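Local coordinates for multicopper oxidase (Pseudomonas thermotolerans, PDB 6VOW), which probably couples the one-electron oxidation of phenolic, laccase-type substrates to the four-electron reduction of dioxygen to water at its copper centres, at residues A[47-52]-A[57-62]. Numbering follows the deposited sequence.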
ATOM      1  N   VAL A  47      -2.599 -15.223 -15.268  1.00 40.02           N
ATOM      2  CA  VAL A  47      -1.969 -14.448 -16.362  1.00 52.07           C
ATOM      3  C   VAL A  47      -0.538 -14.980 -16.620  1.00 42.84           C
ATOM      4  O   VAL A  47       0.249 -14.944 -15.748  1.00 46.33           O
ATOM      5  CB  VAL A  47      -1.812 -12.921 -16.055  1.00 52.24           C
ATOM      6  CG1 VAL A  47      -1.361 -12.191 -17.333  1.00 51.32           C
ATOM      7  CG2 VAL A  47      -3.062 -12.304 -15.548  1.00 55.85           C
ATOM      8  N   ASP A  48      -0.241 -15.515 -17.803  1.00 44.39           N
ATOM      9  CA  ASP A  48       1.121 -15.926 -18.130  1.00 47.09           C
ATOM     10  C   ASP A  48       1.784 -14.644 -18.552  1.00 45.61           C
ATOM     11  O   ASP A  48       1.230 -13.862 -19.306  1.00 50.52           O
ATOM     12  CB  ASP A  48       1.186 -16.975 -19.249  1.00 46.06           C
ATOM     13  CG  ASP A  48       0.967 -18.384 -18.743  1.00 52.34           C
ATOM     14  OD1 ASP A  48       0.644 -18.496 -17.554  1.00 46.05           O
ATOM     15  OD2 ASP A  48       1.133 -19.388 -19.515  1.00 58.48           O
ATOM     16  N   MET A  49       2.948 -14.415 -18.027  1.00 47.07           N
ATOM     17  CA  MET A  49       3.666 -13.177 -18.246  1.00 45.03           C
ATOM     18  C   MET A  49       5.079 -13.476 -18.587  1.00 50.12           C
ATOM     19  O   MET A  49       5.667 -14.360 -17.991  1.00 55.26           O
ATOM     20  CB  MET A  49       3.711 -12.452 -16.959  1.00 44.02           C
ATOM     21  CG  MET A  49       2.385 -11.980 -16.572  1.00 50.88           C
ATOM     22  SD  MET A  49       2.562 -10.926 -15.195  1.00 53.43           S
ATOM     23  CE  MET A  49       3.624  -9.565 -15.749  1.00 51.76           C
ATOM     24  N   GLU A  50       5.620 -12.701 -19.523  1.00 53.30           N
ATOM     25  CA  GLU A  50       7.018 -12.837 -20.009  1.00 51.33           C
ATOM     26  C   GLU A  50       7.668 -11.777 -19.247  1.00 50.14           C
ATOM     27  O   GLU A  50       7.751 -10.660 -19.728  1.00 62.97           O
ATOM     28  CB  GLU A  50       7.150 -12.570 -21.544  1.00 52.32           C
ATOM     29  CG  GLU A  50       8.354 -13.195 -22.292  1.00 57.96           C
ATOM     30  CD  GLU A  50       8.389 -12.841 -23.791  1.00 76.10           C
ATOM     31  OE1 GLU A  50       7.387 -12.287 -24.363  1.00 71.00           O
ATOM     32  OE2 GLU A  50       9.456 -13.108 -24.397  1.00 69.69           O
ATOM     33  N   LEU A  51       8.017 -12.072 -18.009  1.00 49.22           N
ATOM     34  CA  LEU A  51       8.796 -11.116 -17.205  1.00 45.60           C
ATOM     35  C   LEU A  51      10.261 -11.239 -17.481  1.00 58.19           C
ATOM     36  O   LEU A  51      10.993 -10.258 -17.437  1.00 69.26           O
ATOM     37  CB  LEU A  51       8.616 -11.407 -15.738  1.00 51.83           C
ATOM     38  CG  LEU A  51       7.452 -10.830 -14.979  1.00 43.38           C
ATOM     39  CD1 LEU A  51       7.449 -11.530 -13.652  1.00 50.91           C
ATOM     40  CD2 LEU A  51       7.631  -9.366 -14.762  1.00 51.61           C
ATOM     41  N   VAL A  52      10.694 -12.478 -17.668  1.00 65.83           N
ATOM     42  CA  VAL A  52      12.034 -12.739 -18.063  1.00 53.60           C
ATOM     43  C   VAL A  52      11.879 -13.055 -19.524  1.00 59.23           C
ATOM     44  O   VAL A  52      11.172 -14.023 -19.839  1.00 56.26           O
ATOM     45  CB  VAL A  52      12.609 -13.907 -17.266  1.00 56.19           C
ATOM     46  CG1 VAL A  52      13.949 -14.345 -17.809  1.00 54.81           C
ATOM     47  CG2 VAL A  52      12.793 -13.491 -15.821  1.00 56.52           C
ATOM     48  N   THR A  57       6.161 -16.874 -16.944  1.00 46.71           N
ATOM     49  CA  THR A  57       5.973 -16.851 -15.542  1.00 45.27           C
ATOM     50  C   THR A  57       4.480 -17.030 -15.364  1.00 44.83           C
ATOM     51  O   THR A  57       3.657 -16.348 -16.038  1.00 38.24           O
ATOM     52  CB  THR A  57       6.392 -15.542 -14.960  1.00 50.15           C
ATOM     53  OG1 THR A  57       7.805 -15.378 -15.135  1.00 49.95           O
ATOM     54  CG2 THR A  57       6.039 -15.578 -13.481  1.00 43.58           C
ATOM     55  N   PRO A  58       4.125 -17.985 -14.498  1.00 48.40           N
ATOM     56  CA  PRO A  58       2.730 -18.366 -14.487  1.00 51.85           C
ATOM     57  C   PRO A  58       1.976 -17.512 -13.474  1.00 44.53           C
ATOM     58  O   PRO A  58       1.590 -18.021 -12.494  1.00 38.60           O
ATOM     59  CB  PRO A  58       2.794 -19.854 -14.109  1.00 44.27           C
ATOM     60  CG  PRO A  58       3.968 -19.935 -13.170  1.00 46.50           C
ATOM     61  CD  PRO A  58       4.964 -18.969 -13.769  1.00 49.72           C
ATOM     62  N   ALA A  59       1.832 -16.219 -13.734  1.00 41.04           N
ATOM     63  CA  ALA A  59       1.319 -15.284 -12.716  1.00 44.17           C
ATOM     64  C   ALA A  59      -0.190 -15.332 -12.599  1.00 37.63           C
ATOM     65  O   ALA A  59      -0.861 -15.956 -13.433  1.00 41.55           O
ATOM     66  CB  ALA A  59       1.783 -13.836 -13.025  1.00 40.05           C
ATOM     67  N   TRP A  60      -0.716 -14.665 -11.575  1.00 39.79           N
ATOM     68  CA  TRP A  60      -2.162 -14.541 -11.256  1.00 35.94           C
ATOM     69  C   TRP A  60      -2.431 -13.058 -11.183  1.00 45.45           C
ATOM     70  O   TRP A  60      -1.672 -12.304 -10.537  1.00 39.87           O
ATOM     71  CB  TRP A  60      -2.483 -15.122  -9.844  1.00 34.48           C
ATOM     72  CG  TRP A  60      -2.432 -16.551  -9.808  1.00 37.32           C
ATOM     73  CD1 TRP A  60      -2.127 -17.371 -10.821  1.00 42.52           C
ATOM     74  CD2 TRP A  60      -2.725 -17.394  -8.695  1.00 39.25           C
ATOM     75  NE1 TRP A  60      -2.194 -18.666 -10.410  1.00 49.11           N
ATOM     76  CE2 TRP A  60      -2.582 -18.679  -9.104  1.00 38.95           C
ATOM     77  CE3 TRP A  60      -3.123 -17.156  -7.396  1.00 41.51           C
ATOM     78  CZ2 TRP A  60      -2.822 -19.766  -8.277  1.00 58.17           C
ATOM     79  CZ3 TRP A  60      -3.336 -18.282  -6.547  1.00 52.37           C
ATOM     80  CH2 TRP A  60      -3.178 -19.525  -6.987  1.00 55.09           C
ATOM     81  N   GLY A  61      -3.485 -12.629 -11.864  1.00 51.45           N
ATOM     82  CA  GLY A  61      -3.709 -11.169 -12.073  1.00 54.86           C
ATOM     83  C   GLY A  61      -5.162 -10.764 -12.037  1.00 52.36           C
ATOM     84  O   GLY A  61      -6.024 -11.599 -12.314  1.00 46.68           O
ATOM     85  N   TYR A  62      -5.387  -9.493 -11.663  1.00 47.85           N
ATOM     86  CA  TYR A  62      -6.647  -8.848 -11.821  1.00 44.07           C
ATOM     87  C   TYR A  62      -6.714  -8.149 -13.181  1.00 46.33           C
ATOM     88  O   TYR A  62      -5.905  -7.269 -13.481  1.00 39.12           O
ATOM     89  CB  TYR A  62      -6.854  -7.799 -10.766  1.00 43.15           C
ATOM     90  CG  TYR A  62      -6.797  -8.255  -9.365  1.00 37.39           C
ATOM     91  CD1 TYR A  62      -7.821  -9.004  -8.809  1.00 36.66           C
ATOM     92  CD2 TYR A  62      -5.706  -7.917  -8.565  1.00 32.18           C
ATOM     93  CE1 TYR A  62      -7.774  -9.373  -7.493  1.00 36.51           C
ATOM     94  CE2 TYR A  62      -5.662  -8.284  -7.214  1.00 37.44           C
ATOM     95  CZ  TYR A  62      -6.701  -9.000  -6.733  1.00 33.50           C
ATOM     96  OH  TYR A  62      -6.682  -9.401  -5.493  1.00 37.65           O
TER
HETATM   97  O   HOH W   1      -0.602 -18.003 -15.316  1.00 41.77           O
HETATM   98  O   HOH W   2       8.981 -14.751 -17.416  1.00 47.04           O
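Thr57 faces Met49 across the two arms of a beta hairpin, and their backbones bond in both directions: Met49 N gives its hydrogen to Thr57 O at 2.9 Å, in the carbonyl plane, and Thr57 N returns one to Met49 O at 2.8 Å. This is the regular hydrogen-bonded antiparallel pair of the contact. Thr57 O also takes a CA-H...O approach from Asp48 CA. The hydroxyl of Thr57, set beside its own backbone N, points toward the turn; there OG1 lies 4.1 Å from both CB and CD1 of Leu51. It has polar partners as well, since it bonds to Gly180 O and accepts from a water, 2.6 Å from OG1, that in turn accepts from Val52 N, linking Thr57 to the chain at Val52.

Farther along, the pairing distorts where Pro58 centres an inverse gamma turn. Val47 N still reaches Ala59 O, at 2.6 Å, but the donor stands 42° out of the carbonyl plane. A second water donates to that same Ala59 O and to Asp48 OD1, bridging the strands on the side where Asp48 and Pro58 project. On the other side the Ala59 methyl packs against Met49, CB to SD 3.7 Å, while Val47 lays CG2 over the backbone of Gly61, 3.7 Å from its CA. CG2 gets there because it sits beside the backbone N, with CG1 anti to it (chi1 -171°).

The axes of strands 47-49 and 57-62 lie at 135°, short of strict antiparallel. Both segments belong to the beta hairpin of strands 37-49 and 57-62, near its connecting loop, with 57-62 the edge strand of a mixed sheet in the first cupredoxin-like domain of the multicopper oxidase fold.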